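Cytoplasmic protein (Cryptococcus neoformans var. grubii serotype A, PDB 7LPO) is a fungal sterylglucosidase of glycosyl hydrolase family 5 that probably hydrolyses steryl beta-glucosides, releasing the sterol from its glucose. Local coordinates at residues Y101-W105 and E106-H110; G245-A248 and K249-E253. All blocks are in the same frame, centred on the assembly; numbering follows the deposited sequence.

Contact 1: Y101-W105 and E106-H110; sequences YVFTW and ESLEH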
loop_
_atom_site.group_PDB
_atom_site.type_symbol
_atom_site.label_atom_id
_atom_site.label_comp_id
_atom_site.label_asym_id
_atom_site.label_seq_id
_atom_site.Cartn_x
_atom_site.Cartn_y
_atom_site.Cartn_z
ATOM N N TYR A 101 5.365 -7.215 -3.500
ATOM C CA TYR A 101 4.606 -8.442 -3.705
ATOM C C TYR A 101 3.531 -8.578 -2.636
ATOM O O TYR A 101 3.841 -8.674 -1.448
ATOM C CB TYR A 101 5.522 -9.665 -3.701
ATOM C CG TYR A 101 4.755 -10.902 -4.080
ATOM C CD1 TYR A 101 4.030 -11.611 -3.129
ATOM C CD2 TYR A 101 4.701 -11.331 -5.404
ATOM C CE1 TYR A 101 3.292 -12.733 -3.482
ATOM C CE2 TYR A 101 3.968 -12.458 -5.762
ATOM C CZ TYR A 101 3.270 -13.151 -4.794
ATOM O OH TYR A 101 2.529 -14.261 -5.145
ATOM N N VAL A 102 2.281 -8.642 -3.072
ATOM C CA VAL A 102 1.126 -8.612 -2.181
ATOM C C VAL A 102 0.692 -10.035 -1.845
ATOM O O VAL A 102 0.450 -10.848 -2.743
ATOM C CB VAL A 102 -0.030 -7.831 -2.829
ATOM C CG1 VAL A 102 -1.267 -7.880 -1.957
ATOM C CG2 VAL A 102 0.375 -6.392 -3.113
ATOM N N PHE A 103 0.589 -10.333 -0.548
ATOM C CA PHE A 103 -0.021 -11.562 -0.063
ATOM C C PHE A 103 -0.826 -11.231 1.186
ATOM O O PHE A 103 -0.578 -10.231 1.862
ATOM C CB PHE A 103 1.019 -12.658 0.233
ATOM C CG PHE A 103 1.896 -12.362 1.406
ATOM C CD1 PHE A 103 3.032 -11.584 1.256
ATOM C CD2 PHE A 103 1.587 -12.848 2.657
ATOM C CE1 PHE A 103 3.846 -11.295 2.327
ATOM C CE2 PHE A 103 2.399 -12.569 3.740
ATOM C CZ PHE A 103 3.531 -11.790 3.575
ATOM N N THR A 104 -1.811 -12.066 1.490
ATOM C CA THR A 104 -2.651 -11.823 2.651
ATOM C C THR A 104 -2.500 -12.945 3.665
ATOM O O THR A 104 -2.213 -14.094 3.322
ATOM C CB THR A 104 -4.129 -11.673 2.272
ATOM O OG1 THR A 104 -4.613 -12.906 1.723
ATOM C CG2 THR A 104 -4.283 -10.521 1.261
ATOM N N TRP A 105 -2.675 -12.572 4.930
ATOM C CA TRP A 105 -2.782 -13.549 6.006
ATOM C C TRP A 105 -3.835 -14.605 5.692
ATOM O O TRP A 105 -3.633 -15.797 5.960
ATOM C CB TRP A 105 -3.104 -12.794 7.290
ATOM C CG TRP A 105 -3.152 -13.584 8.544
ATOM C CD1 TRP A 105 -2.778 -14.876 8.729
ATOM C CD2 TRP A 105 -3.605 -13.105 9.809
ATOM N NE1 TRP A 105 -2.969 -15.230 10.033
ATOM C CE2 TRP A 105 -3.488 -14.161 10.716
ATOM C CE3 TRP A 105 -4.098 -11.875 10.262
ATOM C CZ2 TRP A 105 -3.851 -14.035 12.053
ATOM C CZ3 TRP A 105 -4.467 -11.755 11.584
ATOM C CH2 TRP A 105 -4.338 -12.829 12.465
ATOM N N GLU A 106 -4.959 -14.188 5.100
ATOM C CA GLU A 106 -6.017 -15.144 4.793
ATOM C C GLU A 106 -5.506 -16.241 3.874
ATOM O O GLU A 106 -5.846 -17.417 4.053
ATOM C CB GLU A 106 -7.213 -14.445 4.146
ATOM C CG GLU A 106 -8.273 -15.417 3.633
ATOM C CD GLU A 106 -9.454 -14.742 2.941
ATOM O OE1 GLU A 106 -10.449 -15.444 2.693
ATOM O OE2 GLU A 106 -9.406 -13.525 2.647
ATOM N N SER A 107 -4.719 -15.869 2.858
ATOM C CA SER A 107 -4.258 -16.848 1.882
ATOM C C SER A 107 -3.290 -17.851 2.496
ATOM O O SER A 107 -3.114 -18.945 1.942
ATOM C CB SER A 107 -3.610 -16.141 0.684
ATOM O OG SER A 107 -2.373 -15.535 1.039
ATOM N N LEU A 108 -2.698 -17.520 3.644
ATOM C CA LEU A 108 -1.760 -18.405 4.316
ATOM C C LEU A 108 -2.391 -19.259 5.410
ATOM O O LEU A 108 -1.860 -20.334 5.713
ATOM C CB LEU A 108 -0.618 -17.599 4.946
ATOM C CG LEU A 108 0.323 -16.825 4.035
ATOM C CD1 LEU A 108 1.293 -15.991 4.885
ATOM C CD2 LEU A 108 1.093 -17.740 3.102
ATOM N N GLU A 109 -3.501 -18.817 6.024
ATOM C CA GLU A 109 -4.017 -19.496 7.213
ATOM C C GLU A 109 -5.543 -19.558 7.215
ATOM O O GLU A 109 -6.164 -19.613 8.282
ATOM C CB GLU A 109 -3.509 -18.810 8.493
ATOM C CG GLU A 109 -3.488 -19.667 9.751
ATOM C CD GLU A 109 -2.735 -19.004 10.915
ATOM O OE1 GLU A 109 -2.406 -17.807 10.835
ATOM O OE2 GLU A 109 -2.466 -19.680 11.921
ATOM N N HIS A 110 -6.157 -19.588 6.035
ATOM C CA HIS A 110 -7.614 -19.629 5.954
ATOM C C HIS A 110 -8.190 -20.899 6.557
ATOM O O HIS A 110 -9.333 -20.895 7.031
ATOM C CB HIS A 110 -8.058 -19.526 4.502
ATOM C CG HIS A 110 -7.349 -20.475 3.591
ATOM N ND1 HIS A 110 -7.733 -21.791 3.436
ATOM C CD2 HIS A 110 -6.270 -20.300 2.793
ATOM C CE1 HIS A 110 -6.919 -22.387 2.582
ATOM N NE2 HIS A 110 -6.022 -21.505 2.177
HETATM O O HOH W 1 -7.734 -11.361 1.848
HETATM O O HOH W 2 -2.810 -13.335 -1.075
#
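Thr104 is the N-cap of the short helix, and its OG1 accepts the backbone N-H of Ser107, with 3.2 Å between Thr104 OG1 and Ser107 N. The chi1 of 64° sets OG1 between the backbone N and the carbonyl carbon of Thr104, facing the first turn. Ser107 answers through its own hydroxyl. Ser107 OG donates to Thr104 O at 2.7 Å, in the carbonyl plane and on a lone pair. The same carbonyl also receives weak bonds from Ser107 N and Leu108 N. A water accepts from Thr104 N and donates to Ser107 OG, tying Thr104 to the first turn.

Trp105 O accepts Leu108 N at 3.0 Å and, more weakly, Glu109 N. The indole of Trp105 is held by Glu109. Trp105 NE1 donates to Glu109 OE1 at 2.8 Å, nearly straight at 170°. The oxygen lies in the ring plane, and the indole N-H meets it on its anti side. The other oxygen, Glu109 OE2, is bonded to Lys114 N, so both carboxylate oxygens have donors. Glu106 extends away, and its OE1 forms a salt bridge with Arg149; a second water lies 2.8 Å from Glu106 OE2.

The apolar part is small: Leu108 CD1 rests 3.8 Å from Phe103 CE2. Strand 98-104 lies between strands 35-43 and 137-143. Helix 232-254 covers Phe103, Trp105 and Glu109, and Phe240 of that helix meets the Trp105 ring edge-to-face.

Contact 2: G245-A248 and K249-E253; sequences GELA and KRIAE
Four successive backbone bonds join Gly245-Ala248 to Lys249-Glu253, each from residue i+4 back to residue i. Lys249 N donates to Gly245 O, Arg250 N to Glu246 O, Ile251 N to Leu247 O and Ala252 N to Ala248 O. Every one measures 2.9 Å from N to O.

Apolar contact comes from Leu247 and Ile251, one turn apart. Their side chains cross at an angle, and Leu247 CD1 lies 4.1 Å from Ile251 CD1. Ile251 has CG1 anti to its carbonyl carbon (chi1 -69°), which carries CD1 back toward Leu247. Ile251 CG1 also lies 3.5 Å from Leu247 O.

The charged groups lie on other parts of the helix surface. Lys249 NZ forms a salt bridge with Glu253 OE2 at 3.1 Å, on the syn side of the carboxylate; its bond to Glu253 OE1 is weak. Glu246 and Lys249 run side by side. Their side chains come nearest at Glu246 OE2 and Lys249 CE, 4.1 Å apart. Glu246 OE1 stays 5.1 Å from Lys249 NZ, which may still give a mild attraction, and has a weak hydrogen bond with Tyr118 OH. Arg250 leads away to a salt bridge with Asp122 of helix 118-133.

Ile251 and Arg250 both touch Ile125 of that helix, while Ala248 and Ile251 reach Trp266 on strand 263-267. The whole is a regular stretch of amphipathic alpha-helix, rather more than two turns long. It belongs to one of the helices packed outside the parallel strands, as in the TIM barrel of glycosyl hydrolase family 5.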
loop_
_atom_site.group_PDB
_atom_site.type_symbol
_atom_site.label_atom_id
_atom_site.label_comp_id
_atom_site.label_asym_id
_atom_site.label_seq_id
_atom_site.Cartn_x
_atom_site.Cartn_y
_atom_site.Cartn_z
ATOM N N GLY A 245 5.873 -15.553 9.260
ATOM C CA GLY A 245 7.124 -16.231 9.541
ATOM C C GLY A 245 7.243 -17.567 8.838
ATOM O O GLY A 245 8.342 -17.977 8.465
ATOM N N GLU A 246 6.122 -18.255 8.635
ATOM C CA GLU A 246 6.160 -19.535 7.935
ATOM C C GLU A 246 6.423 -19.347 6.446
ATOM O O GLU A 246 7.093 -20.176 5.818
ATOM C CB GLU A 246 4.848 -20.286 8.149
ATOM C CG GLU A 246 4.692 -20.887 9.522
ATOM C CD GLU A 246 5.570 -22.102 9.731
ATOM O OE1 GLU A 246 5.759 -22.886 8.777
ATOM O OE2 GLU A 246 6.074 -22.270 10.856
ATOM N N LEU A 247 5.895 -18.274 5.853
ATOM C CA LEU A 247 6.228 -17.974 4.464
ATOM C C LEU A 247 7.715 -17.675 4.329
ATOM O O LEU A 247 8.398 -18.245 3.468
ATOM C CB LEU A 247 5.389 -16.798 3.965
ATOM C CG LEU A 247 5.680 -16.260 2.569
ATOM C CD1 LEU A 247 5.604 -17.390 1.559
ATOM C CD2 LEU A 247 4.699 -15.140 2.216
ATOM N N ALA A 248 8.235 -16.788 5.188
ATOM C CA ALA A 248 9.660 -16.461 5.160
ATOM C C ALA A 248 10.512 -17.709 5.338
ATOM O O ALA A 248 11.464 -17.938 4.585
ATOM C CB ALA A 248 9.993 -15.436 6.244
ATOM N N LYS A 249 10.200 -18.511 6.357
ATOM C CA LYS A 249 10.903 -19.771 6.560
ATOM C C LYS A 249 10.838 -20.647 5.317
ATOM O O LYS A 249 11.840 -21.251 4.921
ATOM C CB LYS A 249 10.300 -20.504 7.757
ATOM C CG LYS A 249 10.875 -21.881 8.006
ATOM C CD LYS A 249 10.714 -22.267 9.476
ATOM C CE LYS A 249 9.818 -23.471 9.626
ATOM N NZ LYS A 249 10.477 -24.675 9.055
ATOM N N ARG A 250 9.661 -20.737 4.698
ATOM C CA ARG A 250 9.513 -21.568 3.509
ATOM C C ARG A 250 10.438 -21.099 2.396
ATOM O O ARG A 250 11.104 -21.911 1.745
ATOM C CB ARG A 250 8.062 -21.547 3.031
ATOM C CG ARG A 250 7.758 -22.549 1.942
ATOM C CD ARG A 250 7.374 -23.870 2.558
ATOM N NE ARG A 250 6.885 -24.836 1.579
ATOM C CZ ARG A 250 6.429 -26.042 1.906
ATOM N NH1 ARG A 250 6.396 -26.408 3.182
ATOM N NH2 ARG A 250 6.002 -26.877 0.969
ATOM N N ILE A 251 10.470 -19.789 2.145
ATOM C CA ILE A 251 11.366 -19.251 1.128
ATOM C C ILE A 251 12.810 -19.543 1.499
ATOM O O ILE A 251 13.622 -19.924 0.648
ATOM C CB ILE A 251 11.135 -17.738 0.954
ATOM C CG1 ILE A 251 9.780 -17.456 0.319
ATOM C CG2 ILE A 251 12.242 -17.128 0.122
ATOM C CD1 ILE A 251 9.343 -16.003 0.490
ATOM N N ALA A 252 13.156 -19.362 2.777
ATOM C CA ALA A 252 14.540 -19.542 3.195
ATOM C C ALA A 252 14.989 -20.995 3.057
ATOM O O ALA A 252 16.153 -21.261 2.733
ATOM C CB ALA A 252 14.717 -19.061 4.638
ATOM N N GLU A 253 14.086 -21.947 3.292
ATOM C CA GLU A 253 14.469 -23.353 3.300
ATOM C C GLU A 253 14.316 -24.022 1.947
ATOM O O GLU A 253 15.098 -24.924 1.629
ATOM C CB GLU A 253 13.641 -24.128 4.329
ATOM C CG GLU A 253 13.926 -23.731 5.756
ATOM C CD GLU A 253 13.095 -24.499 6.751
ATOM O OE1 GLU A 253 12.176 -25.238 6.333
ATOM O OE2 GLU A 253 13.361 -24.359 7.959
#

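In the fold
Contact 1 and contact 2 are neighbours in space, with centres about 13 Å apart, though more than a hundred residues separate them in the chain. They touch through Leu247. Leu247 CD2 lies 3.8 Å from Phe103 CE2, and Leu247 CB 4.3 Å from Leu108 CD1. Leu247 packs on Phe103 and Leu108 as well as on Ile251, so helix 232-254 lies against strand 98-104 and the short helix after it, in what is probably the catalytic barrel. The touching residues of contact 1 are all buried, and its centre lies about 15 Å from the centre of the chain. Contact 2 is only partly buried, and its centre lies about 22 Å from it.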